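Local coordinates for protein 3-methyladenine dna-glycosylase (PDB 2JHN) that belongs to the helix-hairpin-helix (HhH-GPD) superfamily of DNA glycosylases, proteins of base excision DNA repair, at residues 224-236 with 271-283. The protein carries 1 engineered substitution. Sequence-based numbering, arbitrary orientation.
Sequences ELVLSIALGKNVF and GRFARDILFYLFL. Engineered in segment 224-236: Ile229 (natural residue Met). With GOL (glycerol), chain I.
Asn234 and Arg275 carry the polar link between the loop following helix 220-229 and the start of helix 274-287 with the turn before it, within the mainly helical HhH-GPD part of this DNA glycosylase. Asn234, with CG anti to the backbone N (chi1 -166°), uses both ends of its amide: on the helix's first turn, OD1 accepts from Arg275 N at 3.0 Å, while on the turn leading into it ND2 donates almost straight (169°) to Gly271 O at 3.1 Å. Gly271 O also takes Ala274 N, which arrives from the opposite face of its carbonyl plane. In the other direction, Arg275 reaches back to the end of helix 220-229; the bend at chi3 (75°) brings NH1 to Ser228 O at 2.9 Å and leaves Gly232 CA over one guanidinium face. NH1 also bonds Gly112 O, which helps fix the group's rotation. A glycerol, probably from the crystallisation liquor, bridges Phe236 N and Gly271 O. Deeper in, the Phe236 ring lies among Ala274, Leu278 and Leu281, with Val243, Val262 and Ala266 also touching it. Farther along helix 274-287, CG2 of the engineered Ile229 meets the edge of Phe282 at CE2 (4.0 Å), the two side chains crossing at about a right angle. Leu281 CD1 sits in the plane of the Phe236 ring, 3.6 Å from its CZ.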
# COMPACT_ATOMS: atom_id res chain seq x y z
N GLU A 224 1.31 7.19 11.31
CA GLU A 224 -0.03 6.58 11.20
C GLU A 224 -0.30 6.00 9.81
O GLU A 224 -0.93 4.93 9.70
CB GLU A 224 -1.15 7.53 11.63
CG GLU A 224 -1.03 7.91 13.12
CD GLU A 224 -2.14 8.80 13.61
OE1 GLU A 224 -2.84 9.43 12.76
OE2 GLU A 224 -2.32 8.85 14.87
N LEU A 225 0.16 6.68 8.78
CA LEU A 225 0.06 6.14 7.40
C LEU A 225 0.84 4.80 7.30
O LEU A 225 0.31 3.80 6.82
CB LEU A 225 0.57 7.16 6.38
CG LEU A 225 0.31 6.93 4.90
CD1 LEU A 225 -1.22 6.98 4.68
CD2 LEU A 225 1.03 8.06 4.12
N VAL A 226 2.07 4.78 7.80
CA VAL A 226 2.87 3.52 7.81
C VAL A 226 2.13 2.42 8.55
O VAL A 226 1.99 1.31 8.04
CB VAL A 226 4.27 3.73 8.40
CG1 VAL A 226 4.96 2.37 8.73
CG2 VAL A 226 5.13 4.57 7.42
N LEU A 227 1.66 2.73 9.76
CA LEU A 227 0.97 1.77 10.59
C LEU A 227 -0.19 1.09 9.84
O LEU A 227 -0.35 -0.12 9.89
CB LEU A 227 0.47 2.43 11.88
CG LEU A 227 1.58 2.46 12.97
CD1 LEU A 227 1.28 3.51 14.01
CD2 LEU A 227 1.65 1.09 13.63
N SER A 228 -0.97 1.89 9.14
CA SER A 228 -2.16 1.37 8.44
C SER A 228 -1.82 0.73 7.09
O SER A 228 -2.21 -0.42 6.82
CB SER A 228 -3.19 2.48 8.26
OG SER A 228 -2.64 3.64 7.68
N ILE A 229 -1.10 1.45 6.25
CA ILE A 229 -0.88 1.01 4.86
C ILE A 229 0.28 0.03 4.66
O ILE A 229 0.28 -0.69 3.65
CB ILE A 229 -0.87 2.18 3.81
CG1 ILE A 229 0.49 2.90 3.76
CG2 ILE A 229 -2.06 3.16 4.03
CD1 ILE A 229 0.65 3.93 2.57
N ALA A 230 1.24 0.01 5.59
CA ALA A 230 2.41 -0.88 5.52
C ALA A 230 2.40 -2.00 6.57
O ALA A 230 2.80 -3.14 6.26
CB ALA A 230 3.72 -0.08 5.60
N LEU A 231 1.93 -1.69 7.77
CA LEU A 231 1.98 -2.59 8.91
C LEU A 231 0.68 -3.36 9.12
O LEU A 231 0.65 -4.31 9.91
CB LEU A 231 2.38 -1.84 10.21
CG LEU A 231 3.76 -1.19 10.20
CD1 LEU A 231 4.25 -0.85 11.59
CD2 LEU A 231 4.79 -2.11 9.48
N GLY A 232 -0.38 -2.97 8.42
CA GLY A 232 -1.69 -3.63 8.56
C GLY A 232 -2.43 -3.42 9.89
O GLY A 232 -3.32 -4.21 10.25
N LYS A 233 -2.08 -2.36 10.62
CA LYS A 233 -2.72 -2.04 11.91
C LYS A 233 -3.89 -1.10 11.77
O LYS A 233 -3.90 -0.23 10.88
CB LYS A 233 -1.73 -1.45 12.91
CG LYS A 233 -0.44 -2.26 13.14
CD LYS A 233 -0.67 -3.65 13.68
CE LYS A 233 0.65 -4.25 14.12
NZ LYS A 233 0.52 -5.71 14.32
N ASN A 234 -4.86 -1.25 12.66
CA ASN A 234 -6.06 -0.44 12.62
C ASN A 234 -5.83 0.94 13.27
O ASN A 234 -6.39 1.25 14.34
CB ASN A 234 -7.22 -1.18 13.26
CG ASN A 234 -8.56 -0.54 12.96
OD1 ASN A 234 -8.76 0.01 11.88
ND2 ASN A 234 -9.48 -0.60 13.92
N VAL A 235 -4.98 1.74 12.63
CA VAL A 235 -4.65 3.07 13.09
C VAL A 235 -5.14 3.99 11.97
O VAL A 235 -4.84 3.78 10.79
CB VAL A 235 -3.14 3.19 13.35
CG1 VAL A 235 -2.72 4.61 13.64
CG2 VAL A 235 -2.74 2.26 14.52
N PHE A 236 -5.92 4.99 12.32
CA PHE A 236 -6.59 5.73 11.25
C PHE A 236 -5.91 7.08 11.09
O PHE A 236 -5.96 7.90 12.02
CB PHE A 236 -8.09 5.87 11.55
CG PHE A 236 -8.90 6.40 10.38
CD1 PHE A 236 -9.27 5.55 9.33
CD2 PHE A 236 -9.28 7.74 10.34
CE1 PHE A 236 -10.03 6.04 8.23
CE2 PHE A 236 -10.02 8.26 9.27
CZ PHE A 236 -10.40 7.39 8.21
N GLY A 271 -14.85 1.79 13.52
CA GLY A 271 -14.49 0.74 14.47
C GLY A 271 -13.38 -0.17 13.98
O GLY A 271 -12.36 0.31 13.45
N ARG A 272 -13.59 -1.49 14.10
CA ARG A 272 -12.54 -2.47 13.82
C ARG A 272 -12.19 -2.51 12.31
O ARG A 272 -11.20 -3.13 11.90
CB ARG A 272 -12.93 -3.87 14.31
CG ARG A 272 -14.13 -4.53 13.62
CD ARG A 272 -14.84 -5.48 14.61
NE ARG A 272 -15.97 -6.20 14.02
CZ ARG A 272 -17.23 -5.76 13.98
NH1 ARG A 272 -17.56 -4.57 14.48
NH2 ARG A 272 -18.16 -6.52 13.42
N PHE A 273 -13.03 -1.90 11.51
CA PHE A 273 -12.88 -1.89 10.04
C PHE A 273 -12.31 -0.59 9.48
O PHE A 273 -12.30 -0.40 8.26
CB PHE A 273 -14.21 -2.24 9.37
CG PHE A 273 -14.62 -3.66 9.57
CD1 PHE A 273 -13.87 -4.71 9.01
CD2 PHE A 273 -15.76 -3.96 10.32
CE1 PHE A 273 -14.25 -6.04 9.22
CE2 PHE A 273 -16.13 -5.30 10.53
CZ PHE A 273 -15.40 -6.32 9.99
N ALA A 274 -11.79 0.28 10.35
CA ALA A 274 -11.27 1.59 9.91
C ALA A 274 -10.18 1.46 8.82
O ALA A 274 -10.17 2.25 7.86
CB ALA A 274 -10.73 2.41 11.08
N ARG A 275 -9.27 0.48 8.98
CA ARG A 275 -8.19 0.25 7.98
C ARG A 275 -8.72 -0.16 6.58
O ARG A 275 -8.17 0.25 5.57
CB ARG A 275 -7.16 -0.77 8.49
CG ARG A 275 -5.75 -0.60 7.85
CD ARG A 275 -4.85 -1.79 8.18
NE ARG A 275 -5.24 -2.95 7.37
CZ ARG A 275 -4.84 -3.14 6.12
NH1 ARG A 275 -4.03 -2.27 5.54
NH2 ARG A 275 -5.28 -4.20 5.44
N ASP A 276 -9.77 -0.98 6.53
CA ASP A 276 -10.40 -1.35 5.26
C ASP A 276 -11.12 -0.15 4.67
O ASP A 276 -10.98 0.19 3.48
CB ASP A 276 -11.41 -2.48 5.51
CG ASP A 276 -10.76 -3.71 6.06
OD1 ASP A 276 -10.13 -4.44 5.28
OD2 ASP A 276 -10.90 -3.96 7.29
N ILE A 277 -11.89 0.54 5.51
CA ILE A 277 -12.60 1.74 5.04
C ILE A 277 -11.65 2.82 4.53
O ILE A 277 -11.95 3.55 3.60
CB ILE A 277 -13.56 2.27 6.16
CG1 ILE A 277 -14.64 1.21 6.43
CG2 ILE A 277 -14.14 3.67 5.81
CD1 ILE A 277 -15.38 1.40 7.78
N LEU A 278 -10.47 2.93 5.14
CA LEU A 278 -9.48 3.86 4.68
C LEU A 278 -9.16 3.70 3.17
O LEU A 278 -9.03 4.69 2.45
CB LEU A 278 -8.19 3.65 5.49
CG LEU A 278 -6.95 4.44 5.07
CD1 LEU A 278 -7.15 5.94 5.23
CD2 LEU A 278 -5.75 3.95 5.84
N PHE A 279 -9.02 2.45 2.71
CA PHE A 279 -8.75 2.20 1.28
C PHE A 279 -9.93 2.64 0.37
O PHE A 279 -9.70 3.18 -0.73
CB PHE A 279 -8.38 0.73 1.04
CG PHE A 279 -6.94 0.38 1.38
CD1 PHE A 279 -6.38 0.73 2.60
CD2 PHE A 279 -6.14 -0.32 0.45
CE1 PHE A 279 -5.03 0.38 2.92
CE2 PHE A 279 -4.81 -0.68 0.76
CZ PHE A 279 -4.26 -0.32 2.00
N TYR A 280 -11.15 2.40 0.84
CA TYR A 280 -12.37 2.94 0.16
C TYR A 280 -12.37 4.47 0.11
O TYR A 280 -12.77 5.05 -0.89
CB TYR A 280 -13.66 2.42 0.82
CG TYR A 280 -13.95 0.95 0.50
CD1 TYR A 280 -13.31 -0.07 1.21
CD2 TYR A 280 -14.86 0.58 -0.53
CE1 TYR A 280 -13.53 -1.44 0.91
CE2 TYR A 280 -15.12 -0.79 -0.81
CZ TYR A 280 -14.45 -1.78 -0.09
OH TYR A 280 -14.66 -3.10 -0.36
N LEU A 281 -11.90 5.12 1.19
CA LEU A 281 -11.80 6.60 1.23
C LEU A 281 -10.72 7.11 0.24
O LEU A 281 -10.93 8.13 -0.41
CB LEU A 281 -11.52 7.10 2.65
CG LEU A 281 -12.61 6.85 3.70
CD1 LEU A 281 -12.15 7.27 5.08
CD2 LEU A 281 -13.95 7.57 3.34
N PHE A 282 -9.61 6.39 0.11
CA PHE A 282 -8.60 6.76 -0.91
C PHE A 282 -9.22 6.68 -2.31
O PHE A 282 -9.03 7.58 -3.13
CB PHE A 282 -7.37 5.84 -0.89
CG PHE A 282 -6.46 6.02 0.32
CD1 PHE A 282 -6.27 7.27 0.93
CD2 PHE A 282 -5.79 4.92 0.82
CE1 PHE A 282 -5.38 7.40 2.06
CE2 PHE A 282 -4.91 5.02 1.92
CZ PHE A 282 -4.73 6.27 2.54
N LEU A 283 -9.94 5.60 -2.60
CA LEU A 283 -10.58 5.47 -3.92
C LEU A 283 -11.58 6.62 -4.16
O LEU A 283 -11.63 7.18 -5.24
CB LEU A 283 -11.30 4.13 -4.04
CG LEU A 283 -10.43 2.87 -4.10
CD1 LEU A 283 -11.29 1.64 -3.85
CD2 LEU A 283 -9.71 2.82 -5.44
C1 GOL I . -8.40 3.50 14.89
O1 GOL I . -7.54 4.61 14.71
C2 GOL I . -9.82 3.79 14.40
O2 GOL I . -10.06 5.17 14.30
C3 GOL I . -10.83 3.17 15.36
O3 GOL I . -11.97 2.75 14.64
O HOH W 1 -4.83 -5.90 8.76